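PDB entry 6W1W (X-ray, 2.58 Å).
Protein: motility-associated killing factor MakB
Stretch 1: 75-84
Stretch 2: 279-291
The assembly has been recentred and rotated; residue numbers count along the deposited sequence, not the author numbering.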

# COMPACT_ATOMS: atom_id res chain seq x y z
N GLN A 75 2.11 13.67 6.50
CA GLN A 75 3.38 14.35 6.74
C GLN A 75 4.16 14.52 5.44
O GLN A 75 4.84 15.54 5.25
CB GLN A 75 4.19 13.58 7.78
CG GLN A 75 5.65 13.99 7.94
CD GLN A 75 6.36 13.14 8.98
OE1 GLN A 75 5.82 12.87 10.06
NE2 GLN A 75 7.57 12.68 8.65
N ILE A 76 4.08 13.55 4.53
CA ILE A 76 4.76 13.66 3.25
C ILE A 76 3.94 14.44 2.23
O ILE A 76 4.50 15.15 1.39
CB ILE A 76 5.12 12.25 2.74
CG1 ILE A 76 6.30 11.69 3.55
CG2 ILE A 76 5.44 12.27 1.26
CD1 ILE A 76 6.70 10.29 3.16
N ILE A 77 2.61 14.33 2.29
CA ILE A 77 1.75 15.19 1.48
C ILE A 77 2.06 16.65 1.76
O ILE A 77 2.41 17.42 0.86
CB ILE A 77 0.26 14.88 1.76
CG1 ILE A 77 -0.14 13.52 1.17
CG2 ILE A 77 -0.63 16.00 1.22
CD1 ILE A 77 -0.47 13.55 -0.29
N THR A 78 1.97 17.05 3.04
CA THR A 78 2.16 18.45 3.39
C THR A 78 3.60 18.92 3.20
O THR A 78 3.83 20.13 3.12
CB THR A 78 1.72 18.69 4.84
OG1 THR A 78 1.54 20.09 5.07
CG2 THR A 78 2.76 18.16 5.82
N SER A 79 4.56 18.00 3.11
CA SER A 79 5.95 18.42 2.95
C SER A 79 6.18 19.08 1.59
O SER A 79 6.99 20.01 1.48
CB SER A 79 6.90 17.24 3.14
OG SER A 79 6.81 16.32 2.07
N PHE A 80 5.48 18.62 0.55
CA PHE A 80 5.62 19.22 -0.77
C PHE A 80 4.71 20.43 -0.94
O PHE A 80 5.03 21.34 -1.71
CB PHE A 80 5.34 18.19 -1.86
CG PHE A 80 6.46 17.20 -2.06
CD1 PHE A 80 6.53 16.04 -1.31
CD2 PHE A 80 7.45 17.44 -3.00
CE1 PHE A 80 7.56 15.13 -1.49
CE2 PHE A 80 8.48 16.54 -3.19
CZ PHE A 80 8.53 15.38 -2.44
N ILE A 81 3.57 20.45 -0.24
CA ILE A 81 2.67 21.59 -0.33
C ILE A 81 3.24 22.79 0.42
O ILE A 81 3.30 23.90 -0.12
CB ILE A 81 1.27 21.21 0.20
CG1 ILE A 81 0.62 20.17 -0.72
CG2 ILE A 81 0.39 22.44 0.32
CD1 ILE A 81 -0.74 19.72 -0.25
N ASN A 82 3.67 22.58 1.66
CA ASN A 82 4.24 23.67 2.44
C ASN A 82 5.53 24.20 1.82
O ASN A 82 5.80 25.41 1.88
CB ASN A 82 4.49 23.22 3.88
CG ASN A 82 5.20 24.27 4.72
OD1 ASN A 82 4.62 25.31 5.06
ND2 ASN A 82 6.45 24.01 5.08
N TYR A 83 6.33 23.33 1.20
CA TYR A 83 7.59 23.78 0.64
C TYR A 83 7.38 24.72 -0.54
O TYR A 83 8.11 25.70 -0.70
CB TYR A 83 8.46 22.60 0.22
CG TYR A 83 9.81 23.03 -0.32
CD1 TYR A 83 10.81 23.46 0.53
CD2 TYR A 83 10.07 23.02 -1.68
CE1 TYR A 83 12.05 23.86 0.05
CE2 TYR A 83 11.29 23.43 -2.18
CZ TYR A 83 12.28 23.84 -1.31
OH TYR A 83 13.50 24.24 -1.81
N GLN A 84 6.38 24.44 -1.38
CA GLN A 84 6.06 25.36 -2.47
C GLN A 84 5.55 26.69 -1.93
O GLN A 84 5.76 27.73 -2.56
CB GLN A 84 5.03 24.73 -3.41
CG GLN A 84 4.66 25.60 -4.60
CD GLN A 84 3.47 26.50 -4.31
OE1 GLN A 84 2.60 26.18 -3.51
NE2 GLN A 84 3.44 27.66 -4.98
N SER A 279 11.54 3.46 -2.89
CA SER A 279 10.79 4.65 -3.26
C SER A 279 10.97 5.80 -2.28
O SER A 279 11.18 6.94 -2.68
CB SER A 279 9.30 4.30 -3.40
OG SER A 279 8.78 3.81 -2.18
N LEU A 280 10.88 5.51 -0.97
CA LEU A 280 11.11 6.56 0.02
C LEU A 280 12.53 7.10 -0.01
O LEU A 280 12.69 8.34 0.01
CB LEU A 280 10.74 6.05 1.42
CG LEU A 280 9.32 6.37 1.89
CD1 LEU A 280 9.13 6.07 3.37
CD2 LEU A 280 8.97 7.82 1.59
N PRO A 281 13.59 6.29 -0.07
CA PRO A 281 14.93 6.87 -0.21
C PRO A 281 15.10 7.69 -1.48
O PRO A 281 15.82 8.69 -1.47
CB PRO A 281 15.86 5.65 -0.19
CG PRO A 281 14.99 4.50 -0.54
CD PRO A 281 13.66 4.82 0.06
N ALA A 282 14.46 7.29 -2.58
CA ALA A 282 14.49 8.11 -3.78
C ALA A 282 13.75 9.43 -3.56
O ALA A 282 14.11 10.45 -4.16
CB ALA A 282 13.91 7.35 -4.96
N LEU A 283 12.72 9.42 -2.71
CA LEU A 283 12.05 10.67 -2.36
C LEU A 283 12.93 11.52 -1.44
O LEU A 283 12.95 12.75 -1.56
CB LEU A 283 10.70 10.39 -1.70
CG LEU A 283 9.77 11.59 -1.60
CD1 LEU A 283 8.81 11.62 -2.79
CD2 LEU A 283 9.01 11.60 -0.28
N SER A 284 13.64 10.88 -0.51
CA SER A 284 14.59 11.61 0.33
C SER A 284 15.71 12.19 -0.52
O SER A 284 16.12 13.34 -0.32
CB SER A 284 15.16 10.70 1.41
OG SER A 284 16.57 10.68 1.39
N LEU A 285 16.22 11.41 -1.48
CA LEU A 285 17.23 11.93 -2.40
C LEU A 285 16.72 13.12 -3.19
O LEU A 285 17.51 13.98 -3.59
CB LEU A 285 17.69 10.82 -3.34
CG LEU A 285 18.71 11.20 -4.42
CD1 LEU A 285 20.01 11.69 -3.80
CD2 LEU A 285 18.96 10.04 -5.38
N LEU A 286 15.40 13.20 -3.41
CA LEU A 286 14.84 14.35 -4.11
C LEU A 286 15.07 15.63 -3.33
O LEU A 286 15.50 16.65 -3.89
CB LEU A 286 13.35 14.14 -4.36
CG LEU A 286 12.70 15.32 -5.08
CD1 LEU A 286 13.46 15.58 -6.36
CD2 LEU A 286 11.22 15.07 -5.36
N TRP A 287 14.79 15.61 -2.02
CA TRP A 287 15.11 16.76 -1.18
C TRP A 287 16.62 16.96 -1.06
O TRP A 287 17.08 18.11 -0.98
CB TRP A 287 14.51 16.58 0.21
CG TRP A 287 13.02 16.50 0.28
CD1 TRP A 287 12.28 15.44 0.72
CD2 TRP A 287 12.09 17.53 -0.05
NE1 TRP A 287 10.94 15.75 0.67
CE2 TRP A 287 10.79 17.03 0.20
CE3 TRP A 287 12.22 18.83 -0.55
CZ2 TRP A 287 9.64 17.78 -0.03
CZ3 TRP A 287 11.07 19.57 -0.78
CH2 TRP A 287 9.80 19.04 -0.52
N GLN A 288 17.39 15.88 -1.04
CA GLN A 288 18.81 15.97 -0.74
C GLN A 288 19.55 16.78 -1.80
O GLN A 288 20.12 17.84 -1.50
CB GLN A 288 19.42 14.57 -0.59
CG GLN A 288 20.95 14.53 -0.55
CD GLN A 288 21.55 15.39 0.55
OE1 GLN A 288 20.92 15.64 1.58
NE2 GLN A 288 22.77 15.85 0.32
N ASP A 289 19.53 16.32 -3.05
CA ASP A 289 20.19 17.08 -4.11
C ASP A 289 19.45 18.38 -4.43
O ASP A 289 19.97 19.19 -5.21
CB ASP A 289 20.36 16.22 -5.37
CG ASP A 289 19.05 15.75 -5.96
OD1 ASP A 289 17.99 15.98 -5.34
OD2 ASP A 289 19.08 15.15 -7.05
N GLU A 290 18.27 18.60 -3.85
CA GLU A 290 17.65 19.92 -3.87
C GLU A 290 18.27 20.84 -2.83
O GLU A 290 18.42 22.04 -3.06
CB GLU A 290 16.14 19.80 -3.64
CG GLU A 290 15.37 21.08 -3.88
CD GLU A 290 15.48 21.56 -5.32
OE1 GLU A 290 15.47 20.70 -6.23
OE2 GLU A 290 15.58 22.78 -5.53
N LEU A 291 18.63 20.28 -1.67
CA LEU A 291 19.38 21.04 -0.67
C LEU A 291 20.79 21.35 -1.17
O LEU A 291 21.31 22.44 -0.91
CB LEU A 291 19.43 20.26 0.64
CG LEU A 291 20.44 20.69 1.70
CD1 LEU A 291 20.00 21.98 2.38
CD2 LEU A 291 20.64 19.57 2.70

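Helices 75-84 and 279-291 of MakB, whose touching residues are at least 203 positions apart in sequence, run in nearly the same direction, with 21° between their N-to-C directions. Their axes come no closer than 13.0 Å, and even the paired backbone positions stand well apart: the CA atoms of Ile76 and Leu283 are 9.7 Å from each other, those of Phe80 and Trp287 9.8 Å. At such a spacing the gap is bridged mainly by large apolar and aromatic side chains, with no hydrogen bond crossing between the helices.

Trp287 contributes the largest share of the covered surface. Its CA-to-CB bond points sideways, but with chi1 at -63° (m) and chi2 at 118° its conformation brings the indole nearer to the first helix and lays its six-membered ring among Ser79, Phe80 and Tyr83. Phe80 is the counterpart across the gap. It too leaves its backbone sideways, and its m rotamer (chi1 -75°, chi2 88°) brings the end of the ring nearer to the second helix. The two rings meet obliquely, with centroids 4.4 Å apart and planes inclined at 33°; Trp287 CZ2 lies over one face of the phenyl ring, 3.6 Å from Phe80 CZ. The same phenyl ring also reaches two leucines: Leu286 CD2 sits at its edge, 3.8 Å from Phe80 CE2, while Leu283 CD1 approaches Phe80 CZ to 3.8 Å.

One turn further along, Tyr83 has its CA-to-CB bond directed toward the second helix, and a t rotamer (chi1 -178°, chi2 76°) offers the face of its ring to the indole. Here the geometry is edge-to-face: the edge of Trp287 points at the face of Tyr83, with planes at 75° and centroids 5.2 Å apart, and Trp287 CZ3 is 3.7 Å from Tyr83 CG. The tyrosine hydroxyl extends as far as Glu290, where Tyr83 OH is 4.2 Å from the aliphatic CG of Glu290, a distant approach to a carbon.

Ser79 also meets the indole. Its p rotamer (chi1 70°) turns the hydroxyl back to its own helix, where Ser79 OG donates a hydrogen bond of 2.7 Å to Ile76 O. The hydroxyl is thus satisfied although Trp287 CZ2 lies just 3.8 Å from Ser79 OG. The backbone is approached as well, with Ser79 O 3.6 Å from Trp287 CH2.

At the N-terminal end of the contact the packing is purely aliphatic. Ile76 adopts an extended m,t conformation (chi1 -74°, chi2 178°), which projects CD1 to within 3.7 Å of Leu280 CD2, while its other branch places CG2 3.9 Å from Leu283 CD2. The two leucines depart from ideal rotamers, Leu280 in chi1 (-94°) and Leu283 in chi2 (94°). Leu283 touches both Ile76, through CD2, and Phe80, which both of its methyls approach, and so links the aliphatic end to the aromatic cluster.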